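Long-range contact in GlcNAc-alpha-1,4-Gal-releasing endo-beta-galactosidase (Clostridium perfringens, PDB 1UPS), which probably hydrolyses O-glycosidic bonds as a calcium-binding family 16 glycoside hydrolase, releasing GlcNAc-alpha-1,4-Gal by endo-beta-galactosidase action: residues A[291-303]-A[408-420]. Numbering follows the deposited sequence.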
loop_
_atom_site.group_PDB
_atom_site.type_symbol
_atom_site.label_atom_id
_atom_site.label_comp_id
_atom_site.label_asym_id
_atom_site.label_seq_id
_atom_site.Cartn_x
_atom_site.Cartn_y
_atom_site.Cartn_z
ATOM N N ASN A 291 -2.165 3.900 23.090
ATOM C CA ASN A 291 -2.210 2.678 23.874
ATOM C C ASN A 291 -3.320 1.805 23.296
ATOM O O ASN A 291 -4.266 2.334 22.690
ATOM C CB ASN A 291 -2.470 2.986 25.351
ATOM C CG ASN A 291 -1.397 3.870 25.961
ATOM O OD1 ASN A 291 -0.214 3.707 25.669
ATOM N ND2 ASN A 291 -1.808 4.826 26.789
ATOM N N TYR A 292 -3.187 0.491 23.456
ATOM C CA TYR A 292 -4.151 -0.457 22.876
ATOM C C TYR A 292 -4.523 -1.568 23.837
ATOM O O TYR A 292 -3.670 -2.081 24.585
ATOM C CB TYR A 292 -3.566 -1.127 21.632
ATOM C CG TYR A 292 -3.165 -0.174 20.554
ATOM C CD1 TYR A 292 -4.061 0.173 19.532
ATOM C CD2 TYR A 292 -1.874 0.368 20.529
ATOM C CE1 TYR A 292 -3.682 1.080 18.512
ATOM C CE2 TYR A 292 -1.489 1.267 19.524
ATOM C CZ TYR A 292 -2.395 1.613 18.526
ATOM O OH TYR A 292 -2.005 2.497 17.543
ATOM N N LEU A 293 -5.795 -1.974 23.787
ATOM C CA LEU A 293 -6.185 -3.285 24.314
ATOM C C LEU A 293 -6.033 -4.239 23.132
ATOM O O LEU A 293 -6.081 -3.795 21.978
ATOM C CB LEU A 293 -7.645 -3.278 24.783
ATOM C CG LEU A 293 -8.003 -2.317 25.918
ATOM C CD1 LEU A 293 -9.511 -2.312 26.149
ATOM C CD2 LEU A 293 -7.249 -2.720 27.191
ATOM N N ILE A 294 -5.828 -5.528 23.403
ATOM C CA ILE A 294 -5.689 -6.527 22.335
ATOM C C ILE A 294 -6.634 -7.687 22.623
ATOM O O ILE A 294 -6.472 -8.394 23.616
ATOM C CB ILE A 294 -4.221 -7.041 22.234
ATOM C CG1 ILE A 294 -3.248 -5.873 22.002
ATOM C CG2 ILE A 294 -4.096 -8.035 21.073
ATOM C CD1 ILE A 294 -1.751 -6.286 22.011
ATOM N N ARG A 295 -7.614 -7.865 21.748
ATOM C CA ARG A 295 -8.685 -8.829 21.977
ATOM C C ARG A 295 -8.650 -9.964 20.951
ATOM O O ARG A 295 -8.482 -9.715 19.749
ATOM C CB ARG A 295 -10.027 -8.104 21.892
ATOM C CG ARG A 295 -11.239 -8.955 22.318
ATOM C CD ARG A 295 -12.588 -8.237 22.136
ATOM N NE ARG A 295 -13.545 -8.753 23.119
ATOM C CZ ARG A 295 -14.848 -8.466 23.172
ATOM N NH1 ARG A 295 -15.412 -7.638 22.291
ATOM N NH2 ARG A 295 -15.595 -9.025 24.115
ATOM N N ASN A 296 -8.834 -11.193 21.432
ATOM C CA ASN A 296 -8.913 -12.371 20.567
ATOM C C ASN A 296 -10.257 -12.481 19.849
ATOM O O ASN A 296 -11.320 -12.291 20.460
ATOM C CB ASN A 296 -8.680 -13.646 21.391
ATOM C CG ASN A 296 -8.481 -14.873 20.509
ATOM O OD1 ASN A 296 -9.429 -15.638 20.243
ATOM N ND2 ASN A 296 -7.261 -15.042 20.012
ATOM N N ARG A 297 -10.231 -12.783 18.555
ATOM C CA ARG A 297 -11.492 -12.881 17.813
ATOM C C ARG A 297 -12.383 -14.047 18.270
ATOM O O ARG A 297 -13.615 -13.902 18.421
ATOM C CB ARG A 297 -11.260 -12.952 16.299
ATOM C CG ARG A 297 -12.585 -12.978 15.500
ATOM C CD ARG A 297 -12.376 -13.056 13.985
ATOM N NE ARG A 297 -13.635 -12.876 13.264
ATOM C CZ ARG A 297 -13.761 -12.863 11.940
ATOM N NH1 ARG A 297 -12.695 -13.011 11.156
ATOM N NH2 ARG A 297 -14.981 -12.680 11.394
ATOM N N GLN A 298 -11.765 -15.203 18.473
ATOM C CA GLN A 298 -12.521 -16.409 18.818
ATOM C C GLN A 298 -13.072 -16.355 20.238
ATOM O O GLN A 298 -14.261 -16.647 20.457
ATOM C CB GLN A 298 -11.660 -17.675 18.591
ATOM C CG GLN A 298 -12.321 -18.998 19.072
ATOM C CD GLN A 298 -13.442 -19.497 18.188
ATOM O OE1 GLN A 298 -13.936 -18.770 17.328
ATOM N NE2 GLN A 298 -13.857 -20.760 18.396
ATOM N N THR A 299 -12.238 -15.960 21.200
ATOM C CA THR A 299 -12.631 -16.050 22.615
ATOM C C THR A 299 -13.185 -14.762 23.187
ATOM O O THR A 299 -13.803 -14.789 24.257
ATOM C CB THR A 299 -11.465 -16.465 23.520
ATOM O OG1 THR A 299 -10.460 -15.431 23.504
ATOM C CG2 THR A 299 -10.767 -17.757 22.994
ATOM N N GLY A 300 -12.933 -13.645 22.509
ATOM C CA GLY A 300 -13.331 -12.339 23.021
ATOM C C GLY A 300 -12.530 -11.865 24.233
ATOM O O GLY A 300 -12.906 -10.859 24.853
ATOM N N LYS A 301 -11.454 -12.578 24.593
ATOM C CA LYS A 301 -10.655 -12.223 25.769
ATOM C C LYS A 301 -9.495 -11.282 25.420
ATOM O O LYS A 301 -9.085 -11.182 24.264
ATOM C CB LYS A 301 -10.114 -13.467 26.488
ATOM C CG LYS A 301 -11.176 -14.543 26.779
ATOM C CD LYS A 301 -12.366 -14.000 27.599
ATOM C CE LYS A 301 -13.300 -15.175 28.000
ATOM N NZ LYS A 301 -14.621 -14.728 28.563
ATOM N N PHE A 302 -8.985 -10.598 26.443
ATOM C CA PHE A 302 -7.950 -9.578 26.281
ATOM C C PHE A 302 -6.596 -10.037 26.815
ATOM O O PHE A 302 -6.527 -10.736 27.820
ATOM C CB PHE A 302 -8.393 -8.301 27.017
ATOM C CG PHE A 302 -9.527 -7.572 26.342
ATOM C CD1 PHE A 302 -10.864 -7.915 26.603
ATOM C CD2 PHE A 302 -9.258 -6.543 25.434
ATOM C CE1 PHE A 302 -11.927 -7.217 25.974
ATOM C CE2 PHE A 302 -10.299 -5.850 24.789
ATOM C CZ PHE A 302 -11.634 -6.190 25.055
ATOM N N LEU A 303 -5.513 -9.601 26.162
ATOM C CA LEU A 303 -4.157 -9.903 26.616
ATOM C C LEU A 303 -3.717 -9.030 27.779
ATOM O O LEU A 303 -3.904 -7.817 27.754
ATOM C CB LEU A 303 -3.146 -9.690 25.479
ATOM C CG LEU A 303 -3.391 -10.513 24.226
ATOM C CD1 LEU A 303 -2.218 -10.320 23.248
ATOM C CD2 LEU A 303 -3.588 -11.983 24.605
ATOM N N THR A 408 -6.937 -18.329 8.582
ATOM C CA THR A 408 -8.391 -18.324 8.806
ATOM C C THR A 408 -8.815 -18.742 10.214
ATOM O O THR A 408 -10.012 -18.678 10.532
ATOM C CB THR A 408 -9.076 -19.259 7.807
ATOM O OG1 THR A 408 -8.421 -20.533 7.861
ATOM C CG2 THR A 408 -8.835 -18.790 6.370
ATOM N N TYR A 409 -7.870 -19.200 11.040
ATOM C CA TYR A 409 -8.199 -19.603 12.418
ATOM C C TYR A 409 -8.443 -18.374 13.296
ATOM O O TYR A 409 -7.543 -17.564 13.489
ATOM C CB TYR A 409 -7.095 -20.493 13.040
ATOM C CG TYR A 409 -7.260 -21.964 12.703
ATOM C CD1 TYR A 409 -7.610 -22.370 11.403
ATOM C CD2 TYR A 409 -7.093 -22.947 13.675
ATOM C CE1 TYR A 409 -7.781 -23.717 11.094
ATOM C CE2 TYR A 409 -7.263 -24.307 13.377
ATOM C CZ TYR A 409 -7.609 -24.681 12.078
ATOM O OH TYR A 409 -7.788 -26.013 11.771
ATOM N N TRP A 410 -9.651 -18.245 13.831
ATOM C CA TRP A 410 -10.000 -17.056 14.612
ATOM C C TRP A 410 -9.201 -16.930 15.921
ATOM O O TRP A 410 -9.036 -15.827 16.437
ATOM C CB TRP A 410 -11.492 -17.021 14.910
ATOM C CG TRP A 410 -12.400 -16.736 13.735
ATOM C CD1 TRP A 410 -12.086 -16.735 12.398
ATOM C CD2 TRP A 410 -13.787 -16.415 13.818
ATOM N NE1 TRP A 410 -13.203 -16.435 11.651
ATOM C CE2 TRP A 410 -14.261 -16.229 12.501
ATOM C CE3 TRP A 410 -14.688 -16.266 14.886
ATOM C CZ2 TRP A 410 -15.591 -15.895 12.221
ATOM C CZ3 TRP A 410 -16.017 -15.931 14.606
ATOM C CH2 TRP A 410 -16.450 -15.752 13.286
ATOM N N THR A 411 -8.678 -18.039 16.454
ATOM C CA THR A 411 -7.796 -17.935 17.624
ATOM C C THR A 411 -6.475 -17.241 17.294
ATOM O O THR A 411 -5.720 -16.889 18.210
ATOM C CB THR A 411 -7.469 -19.306 18.215
ATOM O OG1 THR A 411 -6.923 -20.135 17.181
ATOM C CG2 THR A 411 -8.756 -20.038 18.667
ATOM N N SER A 412 -6.170 -17.079 16.004
ATOM C CA SER A 412 -4.958 -16.352 15.607
ATOM C C SER A 412 -5.229 -14.917 15.122
ATOM O O SER A 412 -4.312 -14.234 14.616
ATOM C CB SER A 412 -4.167 -17.125 14.521
ATOM O OG SER A 412 -4.778 -17.007 13.233
ATOM N N GLN A 413 -6.471 -14.469 15.267
ATOM C CA GLN A 413 -6.893 -13.167 14.767
ATOM C C GLN A 413 -7.185 -12.251 15.953
ATOM O O GLN A 413 -7.840 -12.682 16.925
ATOM C CB GLN A 413 -8.137 -13.319 13.879
ATOM C CG GLN A 413 -7.847 -14.060 12.584
ATOM C CD GLN A 413 -9.034 -14.100 11.629
ATOM O OE1 GLN A 413 -10.029 -13.388 11.815
ATOM N NE2 GLN A 413 -8.926 -14.930 10.586
ATOM N N TRP A 414 -6.679 -11.018 15.865
ATOM C CA TRP A 414 -6.660 -10.074 16.992
ATOM C C TRP A 414 -7.201 -8.710 16.608
ATOM O O TRP A 414 -7.065 -8.271 15.463
ATOM C CB TRP A 414 -5.222 -9.901 17.492
ATOM C CG TRP A 414 -4.633 -11.191 17.894
ATOM C CD1 TRP A 414 -3.888 -12.036 17.108
ATOM C CD2 TRP A 414 -4.783 -11.838 19.151
ATOM N NE1 TRP A 414 -3.530 -13.153 17.824
ATOM C CE2 TRP A 414 -4.071 -13.061 19.082
ATOM C CE3 TRP A 414 -5.416 -11.497 20.354
ATOM C CZ2 TRP A 414 -3.992 -13.946 20.162
ATOM C CZ3 TRP A 414 -5.338 -12.371 21.423
ATOM C CH2 TRP A 414 -4.635 -13.584 21.323
ATOM N N GLN A 415 -7.802 -8.026 17.583
ATOM C CA GLN A 415 -8.278 -6.666 17.389
ATOM C C GLN A 415 -7.426 -5.747 18.253
ATOM O O GLN A 415 -7.391 -5.927 19.461
ATOM C CB GLN A 415 -9.741 -6.588 17.868
ATOM C CG GLN A 415 -10.634 -5.743 17.051
ATOM C CD GLN A 415 -12.071 -5.698 17.588
ATOM O OE1 GLN A 415 -12.538 -6.620 18.275
ATOM N NE2 GLN A 415 -12.771 -4.632 17.255
ATOM N N LEU A 416 -6.737 -4.778 17.651
ATOM C CA LEU A 416 -6.059 -3.749 18.456
ATOM C C LEU A 416 -7.013 -2.592 18.654
ATOM O O LEU A 416 -7.418 -1.937 17.677
ATOM C CB LEU A 416 -4.772 -3.265 17.796
ATOM C CG LEU A 416 -3.566 -4.044 18.339
ATOM C CD1 LEU A 416 -3.615 -5.468 17.844
ATOM C CD2 LEU A 416 -2.277 -3.373 17.980
ATOM N N ILE A 417 -7.360 -2.339 19.913
ATOM C CA ILE A 417 -8.381 -1.353 20.252
ATOM C C ILE A 417 -7.745 -0.166 20.960
ATOM O O ILE A 417 -7.297 -0.306 22.102
ATOM C CB ILE A 417 -9.455 -2.011 21.155
ATOM C CG1 ILE A 417 -10.091 -3.202 20.430
ATOM C CG2 ILE A 417 -10.538 -1.004 21.552
ATOM C CD1 ILE A 417 -10.886 -4.097 21.345
ATOM N N PRO A 418 -7.675 0.993 20.305
ATOM C CA PRO A 418 -7.097 2.177 20.947
ATOM C C PRO A 418 -7.851 2.537 22.234
ATOM O O PRO A 418 -9.085 2.534 22.236
ATOM C CB PRO A 418 -7.300 3.276 19.901
ATOM C CG PRO A 418 -7.434 2.572 18.612
ATOM C CD PRO A 418 -8.097 1.273 18.922
ATOM N N VAL A 419 -7.108 2.798 23.303
ATOM C CA VAL A 419 -7.671 3.217 24.579
ATOM C C VAL A 419 -6.818 4.329 25.155
ATOM O O VAL A 419 -5.633 4.455 24.815
ATOM C CB VAL A 419 -7.754 2.068 25.632
ATOM C CG1 VAL A 419 -8.917 1.144 25.346
ATOM C CG2 VAL A 419 -6.411 1.301 25.760
ATOM N N GLU A 420 -7.420 5.147 26.017
ATOM C CA GLU A 420 -6.657 6.146 26.769
ATOM C C GLU A 420 -5.600 5.468 27.627
ATOM O O GLU A 420 -5.892 4.448 28.249
ATOM C CB GLU A 420 -7.572 6.954 27.664
ATOM C CG GLU A 420 -8.406 7.957 26.915
ATOM C CD GLU A 420 -9.326 8.717 27.849
ATOM O OE1 GLU A 420 -10.278 8.095 28.377
ATOM O OE2 GLU A 420 -9.082 9.926 28.063
ATOM O OXT GLU A 420 -4.465 5.944 27.688
HETATM O O HOH W 1 -4.469 5.876 22.791
#
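Arg297 runs fully extended, with CG anti to the backbone N (chi1 -177°), and this lays its guanidinium flat over Trp410. The planes are 6° apart, with the centres of guanidinium and indole 3.8 Å apart; CZ over the five-membered ring makes this a cation-pi contact as well. CD of Arg297 adds a CH-pi contact over the five-membered ring. Gln413 lies alongside, and its OE1 accepts a hydrogen bond from Arg297 NH1 at 2.8 Å. NH1 comes in on a lone pair of OE1, and OE1 lies in the guanidinium plane. NH1 also meets Asp376 in a salt bridge.

Asn296 crosses the Trp414 ring with its amide steeply tilted. Asn296 ND2 sits over one face, toward the rim, 3.3 Å from Trp414 CH2. Asn296 ND2 also donates to Thr411 O at 3.0 Å. Asn296 OD1 accepts from Thr299 N, an Asx motif that shapes the turn. Leu303 CD2 also touches Trp414, 3.7 Å from CZ3.

Beyond these, strands 291-296 and 414-419 pair antiparallel, joining the first and last strands of the C-terminal domain, which is probably a ricin-type beta-trefoil. Leu293 CD1 meets Val419 CG1 at 3.6 Å on the face that carries Leu293, Arg295 and Ile417. Stacking and the in-plane bond together should hold the guanidinium's rotation, and Asp376 and Gln413 probably help to stabilise its charge.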